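Local coordinates for protein COG0546: Predicted phosphatases (Streptococcus pneumoniae, PDB 2AH5) that is of unknown function but, as a member of the haloacid dehalogenase-like hydrolase family, probably acts as a phosphatase, at residues 7-12 against 158-163. Numbering follows the deposited sequence.
Sequences IFFDLD and IIIGDT
F8 bonds through its N to I158 O (2.8 Å) and through its O to I160 N, where two neighbouring parallel strands, 6-9 and 157-161, run through the middle of the Rossmann-like sheet of a haloacid dehalogenase-type hydrolase. D10 N donates to I160 O (3.0 Å), which carries the pairing one residue beyond the end of strand 6-9.

Apolar side chains suit both buried faces. On one, I160 CD1 reaches I7 CG2 and F9 CE2, each at 3.6 Å. I160 CG1 stands anti to its carbonyl carbon (chi1 -60°), which sends CD1 back toward I7, while the F9 ring lies alongside the isoleucine. On the other, F8 CB meets I159 CB at 4.1 Å, and the F8 ring extends onto I143 and L147 of helix 139-149.

Past the strand ends the chemistry turns acidic. D10 and D12 fit the DxDx(T/V) signature, whose first aspartate is the nucleophile in family relatives. G161, without a side chain, lets D10 CB pack against its CA as the strands end. D10 OD2 and D162 OD1 approach to 3.5 Å, their carboxylate planes 49° apart. With D12 O 3.4 Å from D162 OD1, three acceptors converge, consistent with the magnesium site of relatives. T14 OG1 bonds to D162 OD1 and F184 N to OD2, fixing that carboxylate. T163, the N-cap of helix 164-173, shares one water with D10: the water donates to D10 OD2 at 2.8 Å and lies 2.7 Å from T163 OG1.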
# COMPACT_ATOMS: atom_id res chain seq x y z
N ILE A 7 -14.96 -1.83 1.94
CA ILE A 7 -13.92 -0.88 1.55
C ILE A 7 -12.53 -1.48 1.79
O ILE A 7 -12.23 -1.95 2.90
CB ILE A 7 -14.06 0.47 2.29
CG1 ILE A 7 -15.46 1.08 2.09
CG2 ILE A 7 -12.95 1.42 1.82
CD1 ILE A 7 -15.65 2.47 2.76
N PHE A 8 -11.70 -1.52 0.73
CA PHE A 8 -10.33 -2.05 0.79
C PHE A 8 -9.33 -0.87 0.82
O PHE A 8 -9.49 0.09 0.07
CB PHE A 8 -10.00 -2.90 -0.46
CG PHE A 8 -10.85 -4.14 -0.63
CD1 PHE A 8 -11.69 -4.59 0.39
CD2 PHE A 8 -10.74 -4.88 -1.81
CE1 PHE A 8 -12.45 -5.76 0.22
CE2 PHE A 8 -11.49 -6.07 -1.98
CZ PHE A 8 -12.34 -6.50 -0.98
N PHE A 9 -8.27 -1.00 1.61
CA PHE A 9 -7.26 0.03 1.71
C PHE A 9 -5.89 -0.53 1.37
O PHE A 9 -5.55 -1.63 1.83
CB PHE A 9 -7.19 0.53 3.14
CG PHE A 9 -8.34 1.38 3.54
CD1 PHE A 9 -9.49 0.79 4.02
CD2 PHE A 9 -8.25 2.75 3.45
CE1 PHE A 9 -10.56 1.59 4.42
CE2 PHE A 9 -9.32 3.57 3.87
CZ PHE A 9 -10.47 2.96 4.34
N ASP A 10 -5.10 0.19 0.57
CA ASP A 10 -3.64 -0.04 0.54
C ASP A 10 -3.10 0.42 1.91
O ASP A 10 -3.77 1.16 2.62
CB ASP A 10 -2.96 0.75 -0.61
CG ASP A 10 -1.59 0.15 -1.03
OD1 ASP A 10 -1.07 -0.78 -0.36
OD2 ASP A 10 -1.02 0.61 -2.05
N LEU A 11 -1.90 -0.02 2.29
CA LEU A 11 -1.34 0.25 3.63
C LEU A 11 -0.31 1.35 3.50
O LEU A 11 -0.61 2.49 3.79
CB LEU A 11 -0.69 -1.01 4.23
CG LEU A 11 -0.16 -0.92 5.67
CD1 LEU A 11 -1.22 -0.42 6.64
CD2 LEU A 11 0.36 -2.31 6.11
N ASP A 12 0.90 1.00 3.06
CA ASP A 12 1.97 1.98 2.81
C ASP A 12 1.53 3.01 1.80
O ASP A 12 0.96 2.67 0.78
CB ASP A 12 3.21 1.29 2.25
CG ASP A 12 3.73 0.25 3.16
OD1 ASP A 12 4.47 0.61 4.07
OD2 ASP A 12 3.37 -0.94 2.98
N ILE A 158 -14.47 -1.36 -3.21
CA ILE A 158 -13.68 -0.26 -3.76
C ILE A 158 -12.34 -0.33 -3.06
O ILE A 158 -12.27 -0.70 -1.88
CB ILE A 158 -14.40 1.13 -3.56
CG1 ILE A 158 -13.61 2.30 -4.20
CG2 ILE A 158 -14.71 1.43 -2.09
CD1 ILE A 158 -14.52 3.53 -4.44
N ILE A 159 -11.26 -0.02 -3.77
CA ILE A 159 -9.94 0.10 -3.13
C ILE A 159 -9.54 1.58 -3.07
O ILE A 159 -9.72 2.35 -4.05
CB ILE A 159 -8.86 -0.77 -3.82
CG1 ILE A 159 -7.54 -0.74 -3.02
CG2 ILE A 159 -8.67 -0.34 -5.31
CD1 ILE A 159 -6.54 -1.81 -3.48
N ILE A 160 -9.06 1.98 -1.89
CA ILE A 160 -8.53 3.31 -1.66
C ILE A 160 -7.02 3.13 -1.70
O ILE A 160 -6.46 2.41 -0.87
CB ILE A 160 -9.01 3.82 -0.26
CG1 ILE A 160 -10.56 3.87 -0.25
CG2 ILE A 160 -8.29 5.16 0.13
CD1 ILE A 160 -11.24 4.53 0.97
N GLY A 161 -6.38 3.75 -2.69
CA GLY A 161 -4.95 3.52 -2.91
C GLY A 161 -4.21 4.66 -3.56
O GLY A 161 -4.83 5.55 -4.16
N ASP A 162 -2.87 4.63 -3.44
CA ASP A 162 -2.01 5.71 -3.88
C ASP A 162 -1.13 5.41 -5.10
O ASP A 162 -0.41 6.30 -5.53
CB ASP A 162 -1.11 6.23 -2.74
CG ASP A 162 -0.08 5.20 -2.29
OD1 ASP A 162 -0.45 4.04 -2.05
OD2 ASP A 162 1.13 5.55 -2.22
N THR A 163 -1.19 4.20 -5.66
CA THR A 163 -0.31 3.83 -6.78
C THR A 163 -1.01 3.24 -8.01
O THR A 163 -2.15 2.75 -7.95
CB THR A 163 0.76 2.78 -6.35
OG1 THR A 163 0.13 1.51 -6.16
CG2 THR A 163 1.52 3.19 -5.09
O HOH W 1 0.55 -0.26 -4.14